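Beta-phosphoglucomutase (Clostridium difficile, PDB 4GIB) probably interconverts beta-D-glucose 1-phosphate and beta-D-glucose 6-phosphate, as a magnesium-dependent phosphomutase of the HAD-like superfamily. Local coordinates at residues G35-T40 and L151-K156; N103-L108 and I145-H150. All coordinates share one frame; numbering follows the deposited sequence. Where two conformers were deposited one is given.

Contact 1 (G35-T40 and L151-K156); sequences GVITDT and LGISDK
Ile37 carries its CG2 methyl trans to the backbone N (chi1 -57° for CG1), which sends that branch at Leu151 and Ile153, while Leu151, with CG trans to its carbonyl carbon (chi1 -65°), spreads its two methyls over Ile37 and Thr38. The contact lies in the Rossmann-like core of the HAD fold, where the piece of chain that begins at the glycine of the DLDG sequence after strand 28-31 meets the end of helix 144-151. Ile37 CG2 is the methyl that both partners reach: it sits 3.5 Å from Leu151 CD1 and 3.7 Å from Ile153 CD1, so the tips of both partners close on one methyl. The side chains meet at a slant rather than running alongside one another. Leu151 CD1 also lies near Thr38 CG2, and its other branch, CD2, covers the hydroxyl side of Thr38. No hydrogen bond joins the two segments; the polar atom in this apolar setting is satisfied from outside, since Thr38 OG1 bonds to the backbone O of Asp116.

The chain reverses at Gly152, and the CB atoms of Leu151 and Ile153 on either side of it both point toward 35-40. With positive phi (89°), Gly152 is the C-prime residue of a Schellman motif that ends the helix, its N reaching Asn149 O while Ile153 N reaches Leu148 O. Ile121 touches Ile37 and Leu125 touches Ile153, both from helix 121-130, and Ile117 adds to the cluster. Within 35-40, Gly35 N donates to Thr38 O at 2.8 Å, just after Asp34, a ligand of one of the bound sodium ions. Leu151 CD2 finally rests 3.8 Å from Thr38 OG1.

Contact 2 (N103-L108 and I145-H150); sequences NYYVSL and INVLNH
Two helices of the HAD fold, 91-109 from the helical cap and 144-151 from the Rossmann-like core, approach each other here beside the probable substrate site, and the seam between them is light. Val106 CG1 comes within 4.4 Å of Asn146 ND2, and the phenol end of Tyr105 extends to Val147, its OH 4.5 Å from CG2. Neither pair is a hydrogen bond; both are loose van der Waals approaches. Tyr105 reaches so far because its ring stands trans to the backbone N (chi1 173°), and it stacks on His44 of helix 41-53 near a bound phosphate. The Asn146 amide has a firmer partner in Asp110, just past the cap helix, whose OD1 accepts from ND2.

One turn further along, His150 folds back on its own helix. Its ND1 donates to Asn146 O at 2.8 Å and nearly straight (169°), with the oxygen lying almost in the imidazole plane. This bond restrains the rotation of the ring. The same carbonyl takes the helical bond from His150 N, so Asn146 O is gripped by two donors that arrive from opposite faces of its plane, ND1 46° out of it.

From the N terminus, the chain leaves strand 28-31 through 35-40, runs out into the helical cap, and reaches 103-108 near the end of helix 91-109. It then re-enters the core through helix 121-130 and strand 134-137 before helix 144-151, where 145-150 closes the shorter loop of contact 2. The very next residues, 151-156, close the longer loop of contact 1, so contact 2 is nested within it. The two share that helix and its exit, and their centres are 11 Å apart. Thr38 CG2 touches Val147 CG1 at 3.8 Å, and Thr40 CB lies 3.4 Å from Tyr105 OH, joining the strand-exit turn, core helix and cap.

Contact 1 (G35-T40 and L151-K156)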
ATOM      1  N   GLY A  35      -4.294   5.003   0.081  1.00 26.67           N
ATOM      2  CA  GLY A  35      -5.446   4.826   0.973  1.00 26.74           C
ATOM      3  C   GLY A  35      -5.155   4.810   2.467  1.00 26.71           C
ATOM      4  O   GLY A  35      -6.065   4.597   3.279  1.00 25.07           O
ATOM      5  N   VAL A  36      -3.893   5.015   2.838  1.00 26.89           N
ATOM      6  CA  VAL A  36      -3.523   5.095   4.255  1.00 26.09           C
ATOM      7  C   VAL A  36      -2.732   6.378   4.459  1.00 26.15           C
ATOM      8  O   VAL A  36      -3.126   7.218   5.258  1.00 30.69           O
ATOM      9  CB  VAL A  36      -2.750   3.851   4.737  1.00 27.10           C
ATOM     10  CG1 VAL A  36      -2.548   3.908   6.266  1.00 23.26           C
ATOM     11  CG2 VAL A  36      -3.505   2.573   4.360  1.00 22.40           C
ATOM     12  N   ILE A  37      -1.633   6.543   3.732  1.00 24.97           N
ATOM     13  CA  ILE A  37      -0.836   7.776   3.814  1.00 23.82           C
ATOM     14  C   ILE A  37      -1.445   8.857   2.892  1.00 23.13           C
ATOM     15  O   ILE A  37      -1.566  10.008   3.266  1.00 20.25           O
ATOM     16  CB  ILE A  37       0.629   7.541   3.419  1.00 23.29           C
ATOM     17  CG1 ILE A  37       1.262   6.465   4.299  1.00 22.39           C
ATOM     18  CG2 ILE A  37       1.432   8.854   3.518  1.00 22.79           C
ATOM     19  CD1 ILE A  37       1.242   6.779   5.771  1.00 21.32           C
ATOM     20  N   THR A  38      -1.839   8.456   1.691  1.00 23.01           N
ATOM     21  CA  THR A  38      -2.436   9.374   0.738  1.00 24.00           C
ATOM     22  C   THR A  38      -3.183   8.581  -0.352  1.00 23.61           C
ATOM     23  O   THR A  38      -2.974   7.386  -0.508  1.00 22.53           O
ATOM     24  CB  THR A  38      -1.340  10.262   0.097  1.00 24.89           C
ATOM     25  OG1 THR A  38      -1.931  11.361  -0.590  1.00 22.62           O
ATOM     26  CG2 THR A  38      -0.454   9.450  -0.845  1.00 22.24           C
ATOM     27  N   ASP A  39      -4.030   9.257  -1.118  1.00 24.69           N
ATOM     28  CA  ASP A  39      -4.779   8.589  -2.185  1.00 25.32           C
ATOM     29  C   ASP A  39      -4.077   8.679  -3.538  1.00 24.02           C
ATOM     30  O   ASP A  39      -3.912   9.753  -4.097  1.00 26.01           O
ATOM     31  CB  ASP A  39      -6.179   9.165  -2.265  1.00 26.21           C
ATOM     32  CG  ASP A  39      -6.959   8.948  -0.983  1.00 28.21           C
ATOM     33  OD1 ASP A  39      -7.072   7.793  -0.525  1.00 29.45           O
ATOM     34  OD2 ASP A  39      -7.469   9.938  -0.434  1.00 41.24           O
ATOM     35  N   THR A  40      -3.660   7.528  -4.048  1.00 23.02           N
ATOM     36  CA  THR A  40      -2.998   7.428  -5.352  1.00 22.73           C
ATOM     37  C   THR A  40      -3.775   6.546  -6.343  1.00 22.77           C
ATOM     38  O   THR A  40      -3.492   6.558  -7.560  1.00 21.80           O
ATOM     39  CB  THR A  40      -1.645   6.788  -5.183  1.00 22.90           C
ATOM     40  OG1 THR A  40      -1.827   5.484  -4.630  1.00 21.55           O
ATOM     41  CG2 THR A  40      -0.759   7.625  -4.248  1.00 24.25           C
ATOM     42  N   LEU A 151       4.657  14.728  -0.338  1.00 22.68           N
ATOM     43  CA  LEU A 151       3.872  14.875   0.871  1.00 21.75           C
ATOM     44  C   LEU A 151       4.716  15.609   1.913  1.00 23.60           C
ATOM     45  O   LEU A 151       4.182  16.298   2.779  1.00 24.20           O
ATOM     46  CB  LEU A 151       3.480  13.523   1.425  1.00 20.78           C
ATOM     47  CG  LEU A 151       2.543  12.659   0.597  1.00 20.59           C
ATOM     48  CD1 LEU A 151       2.523  11.254   1.176  1.00 18.87           C
ATOM     49  CD2 LEU A 151       1.145  13.290   0.538  1.00 14.58           C
ATOM     50  N   GLY A 152       6.034  15.451   1.811  1.00 25.18           N
ATOM     51  CA  GLY A 152       6.995  16.104   2.722  1.00 27.44           C
ATOM     52  C   GLY A 152       7.325  15.312   3.982  1.00 27.19           C
ATOM     53  O   GLY A 152       7.915  15.851   4.911  1.00 28.45           O
ATOM     54  N   ILE A 153       6.975  14.030   3.996  1.00 27.57           N
ATOM     55  CA  ILE A 153       7.185  13.178   5.176  1.00 28.51           C
ATOM     56  C   ILE A 153       8.138  11.996   4.987  1.00 28.91           C
ATOM     57  O   ILE A 153       8.094  11.063   5.777  1.00 29.62           O
ATOM     58  CB  ILE A 153       5.841  12.596   5.705  1.00 26.80           C
ATOM     59  CG1 ILE A 153       5.157  11.733   4.641  1.00 27.43           C
ATOM     60  CG2 ILE A 153       4.937  13.706   6.180  1.00 28.01           C
ATOM     61  CD1 ILE A 153       3.850  11.091   5.095  1.00 23.61           C
ATOM     62  N   SER A 154       9.013  12.032   3.984  1.00 30.02           N
ATOM     63  CA  SER A 154       9.912  10.897   3.752  1.00 31.70           C
ATOM     64  C   SER A 154      10.860  10.657   4.941  1.00 31.91           C
ATOM     65  O   SER A 154      11.273   9.519   5.198  1.00 31.89           O
ATOM     66  CB  SER A 154      10.695  11.075   2.451  1.00 31.37           C
ATOM     67  OG  SER A 154      11.448  12.270   2.489  1.00 39.15           O
ATOM     68  N   ASP A 155      11.180  11.738   5.650  0.50 32.63           N
ATOM     69  CA  ASP A 155      12.062  11.708   6.812  0.50 32.89           C
ATOM     70  C   ASP A 155      11.462  10.955   8.004  0.50 32.05           C
ATOM     71  O   ASP A 155      12.187  10.526   8.895  0.50 32.15           O
ATOM     72  CB  ASP A 155      12.407  13.141   7.240  0.50 34.12           C
ATOM     73  CG  ASP A 155      11.171  13.973   7.564  0.50 34.83           C
ATOM     74  OD1 ASP A 155      10.198  13.944   6.779  0.50 33.64           O
ATOM     75  OD2 ASP A 155      11.183  14.679   8.599  0.50 37.13           O
ATOM     76  N   LYS A 156      10.142  10.810   8.025  0.50 31.04           N
ATOM     77  CA  LYS A 156       9.470  10.096   9.105  0.50 30.55           C
ATOM     78  C   LYS A 156       9.630   8.569   8.995  0.50 30.29           C
ATOM     79  O   LYS A 156       9.421   7.857   9.971  0.50 29.99           O
ATOM     80  CB  LYS A 156       7.975  10.438   9.116  0.50 30.30           C
ATOM     81  CG  LYS A 156       7.638  11.913   9.382  0.50 30.00           C
ATOM     82  CD  LYS A 156       8.088  12.349  10.768  0.50 30.61           C
ATOM     83  CE  LYS A 156       7.745  13.810  11.051  0.50 31.63           C
ATOM     84  NZ  LYS A 156       8.415  14.749  10.102  0.50 33.43           N
TER

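Contact 2 (N103-L108 and I145-H150)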
ATOM      1  N   ASN A 103       5.107   7.353 -17.066  1.00 22.71           N
ATOM      2  CA  ASN A 103       5.305   8.775 -17.345  1.00 24.07           C
ATOM      3  C   ASN A 103       4.033   9.578 -17.091  1.00 22.64           C
ATOM      4  O   ASN A 103       4.068  10.654 -16.511  1.00 22.11           O
ATOM      5  CB  ASN A 103       5.759   8.996 -18.788  1.00 25.76           C
ATOM      6  CG  ASN A 103       7.152   8.443 -19.064  1.00 29.84           C
ATOM      7  OD1 ASN A 103       7.947   8.230 -18.145  1.00 28.53           O
ATOM      8  ND2 ASN A 103       7.460   8.227 -20.347  1.00 30.18           N
ATOM      9  N   TYR A 104       2.903   9.040 -17.516  1.00 23.07           N
ATOM     10  CA  TYR A 104       1.643   9.731 -17.318  1.00 24.37           C
ATOM     11  C   TYR A 104       1.268   9.750 -15.831  1.00 22.75           C
ATOM     12  O   TYR A 104       0.834  10.776 -15.336  1.00 24.37           O
ATOM     13  CB  TYR A 104       0.541   9.139 -18.209  1.00 26.13           C
ATOM     14  CG  TYR A 104      -0.734   9.948 -18.183  1.00 28.80           C
ATOM     15  CD1 TYR A 104      -0.718  11.303 -18.468  1.00 32.71           C
ATOM     16  CD2 TYR A 104      -1.954   9.358 -17.884  1.00 32.81           C
ATOM     17  CE1 TYR A 104      -1.876  12.057 -18.439  1.00 37.53           C
ATOM     18  CE2 TYR A 104      -3.131  10.109 -17.852  1.00 35.87           C
ATOM     19  CZ  TYR A 104      -3.080  11.454 -18.135  1.00 35.39           C
ATOM     20  OH  TYR A 104      -4.223  12.204 -18.119  1.00 43.15           O
ATOM     21  N   TYR A 105       1.488   8.644 -15.120  1.00 21.72           N
ATOM     22  CA  TYR A 105       1.197   8.581 -13.685  1.00 21.51           C
ATOM     23  C   TYR A 105       2.080   9.584 -12.905  1.00 23.43           C
ATOM     24  O   TYR A 105       1.582  10.336 -12.050  1.00 24.18           O
ATOM     25  CB  TYR A 105       1.379   7.150 -13.144  1.00 21.29           C
ATOM     26  CG  TYR A 105       1.246   7.058 -11.641  1.00 20.72           C
ATOM     27  CD1 TYR A 105       0.000   7.172 -11.025  1.00 17.21           C
ATOM     28  CD2 TYR A 105       2.371   6.863 -10.826  1.00 17.31           C
ATOM     29  CE1 TYR A 105      -0.123   7.124  -9.634  1.00 19.74           C
ATOM     30  CE2 TYR A 105       2.254   6.789  -9.450  1.00 19.25           C
ATOM     31  CZ  TYR A 105       1.005   6.928  -8.853  1.00 21.22           C
ATOM     32  OH  TYR A 105       0.876   6.866  -7.481  1.00 20.74           O
ATOM     33  N   VAL A 106       3.370   9.610 -13.234  1.00 22.96           N
ATOM     34  CA  VAL A 106       4.342  10.501 -12.584  1.00 23.50           C
ATOM     35  C   VAL A 106       3.968  11.971 -12.777  1.00 25.36           C
ATOM     36  O   VAL A 106       4.181  12.808 -11.905  1.00 25.55           O
ATOM     37  CB  VAL A 106       5.769  10.201 -13.111  1.00 26.45           C
ATOM     38  CG1 VAL A 106       6.782  11.350 -12.786  1.00 26.00           C
ATOM     39  CG2 VAL A 106       6.233   8.853 -12.568  1.00 19.25           C
ATOM     40  N   SER A 107       3.382  12.271 -13.922  1.00 25.09           N
ATOM     41  CA  SER A 107       2.953  13.612 -14.218  1.00 24.96           C
ATOM     42  C   SER A 107       1.785  14.004 -13.322  1.00 21.80           C
ATOM     43  O   SER A 107       1.657  15.147 -12.921  1.00 22.21           O
ATOM     44  CB  SER A 107       2.553  13.702 -15.685  1.00 26.40           C
ATOM     45  OG  SER A 107       2.071  14.986 -15.967  1.00 31.09           O
ATOM     46  N   LEU A 108       0.919  13.054 -13.021  1.00 22.35           N
ATOM     47  CA  LEU A 108      -0.231  13.333 -12.149  1.00 20.95           C
ATOM     48  C   LEU A 108       0.192  13.500 -10.710  1.00 20.60           C
ATOM     49  O   LEU A 108      -0.209  14.454 -10.070  1.00 23.29           O
ATOM     50  CB  LEU A 108      -1.281  12.229 -12.256  1.00 20.88           C
ATOM     51  CG  LEU A 108      -1.927  12.072 -13.641  1.00 22.59           C
ATOM     52  CD1 LEU A 108      -2.836  10.867 -13.648  1.00 22.49           C
ATOM     53  CD2 LEU A 108      -2.687  13.335 -14.042  1.00 20.92           C
ATOM     54  N   ILE A 145       8.672   6.553  -3.031  1.00 27.01           N
ATOM     55  CA  ILE A 145       9.637   7.551  -2.556  1.00 27.52           C
ATOM     56  C   ILE A 145       9.254   8.942  -3.098  1.00 28.36           C
ATOM     57  O   ILE A 145       9.113   9.902  -2.334  1.00 26.50           O
ATOM     58  CB  ILE A 145      11.095   7.166  -2.947  1.00 29.00           C
ATOM     59  CG1 ILE A 145      11.513   5.872  -2.229  1.00 31.81           C
ATOM     60  CG2 ILE A 145      12.109   8.298  -2.576  1.00 30.09           C
ATOM     61  CD1 ILE A 145      12.963   5.467  -2.457  1.00 29.18           C
ATOM     62  N   ASN A 146       9.048   9.028  -4.407  1.00 27.75           N
ATOM     63  CA  ASN A 146       8.626  10.279  -5.033  1.00 29.40           C
ATOM     64  C   ASN A 146       7.376  10.846  -4.327  1.00 26.63           C
ATOM     65  O   ASN A 146       7.300  12.036  -4.032  1.00 28.02           O
ATOM     66  CB  ASN A 146       8.356  10.057  -6.539  1.00 30.76           C
ATOM     67  CG  ASN A 146       8.139  11.373  -7.312  1.00 37.62           C
ATOM     68  OD1 ASN A 146       8.614  12.431  -6.904  1.00 45.99           O
ATOM     69  ND2 ASN A 146       7.435  11.293  -8.442  1.00 41.88           N
ATOM     70  N   VAL A 147       6.412   9.987  -4.021  1.00 23.21           N
ATOM     71  CA  VAL A 147       5.182  10.446  -3.379  1.00 22.22           C
ATOM     72  C   VAL A 147       5.414  10.974  -1.954  1.00 22.47           C
ATOM     73  O   VAL A 147       4.907  12.038  -1.600  1.00 23.16           O
ATOM     74  CB  VAL A 147       4.114   9.349  -3.356  1.00 22.56           C
ATOM     75  CG1 VAL A 147       2.868   9.839  -2.604  1.00 18.89           C
ATOM     76  CG2 VAL A 147       3.767   8.921  -4.771  1.00 19.70           C
ATOM     77  N   LEU A 148       6.165  10.236  -1.140  1.00 22.43           N
ATOM     78  CA  LEU A 148       6.478  10.694   0.226  1.00 23.97           C
ATOM     79  C   LEU A 148       7.216  12.032   0.243  1.00 24.38           C
ATOM     80  O   LEU A 148       7.018  12.836   1.163  1.00 26.04           O
ATOM     81  CB  LEU A 148       7.319   9.675   0.991  1.00 23.69           C
ATOM     82  CG  LEU A 148       6.684   8.321   1.258  1.00 23.19           C
ATOM     83  CD1 LEU A 148       7.659   7.463   2.034  1.00 20.30           C
ATOM     84  CD2 LEU A 148       5.368   8.471   1.984  1.00 23.57           C
ATOM     85  N   ASN A 149       8.086  12.260  -0.738  1.00 23.60           N
ATOM     86  CA  ASN A 149       8.816  13.532  -0.806  1.00 25.59           C
ATOM     87  C   ASN A 149       7.884  14.710  -1.135  1.00 25.50           C
ATOM     88  O   ASN A 149       8.052  15.790  -0.597  1.00 24.66           O
ATOM     89  CB  ASN A 149      10.021  13.443  -1.745  1.00 25.12           C
ATOM     90  CG  ASN A 149      11.234  12.758  -1.071  1.00 29.80           C
ATOM     91  OD1 ASN A 149      11.585  11.631  -1.407  1.00 28.57           O
ATOM     92  ND2 ASN A 149      11.838  13.435  -0.084  1.00 28.57           N
ATOM     93  N   HIS A 150       6.904  14.479  -2.004  1.00 24.75           N
ATOM     94  CA  HIS A 150       5.864  15.484  -2.320  1.00 24.21           C
ATOM     95  C   HIS A 150       4.944  15.772  -1.120  1.00 23.96           C
ATOM     96  O   HIS A 150       4.483  16.904  -0.930  1.00 21.89           O
ATOM     97  CB  HIS A 150       5.020  15.008  -3.493  1.00 23.39           C
ATOM     98  CG  HIS A 150       5.663  15.235  -4.817  1.00 23.11           C
ATOM     99  ND1 HIS A 150       6.507  14.318  -5.403  1.00 23.07           N
ATOM    100  CD2 HIS A 150       5.612  16.295  -5.657  1.00 21.04           C
ATOM    101  CE1 HIS A 150       6.913  14.789  -6.572  1.00 19.53           C
ATOM    102  NE2 HIS A 150       6.394  15.992  -6.742  1.00 21.65           N
TER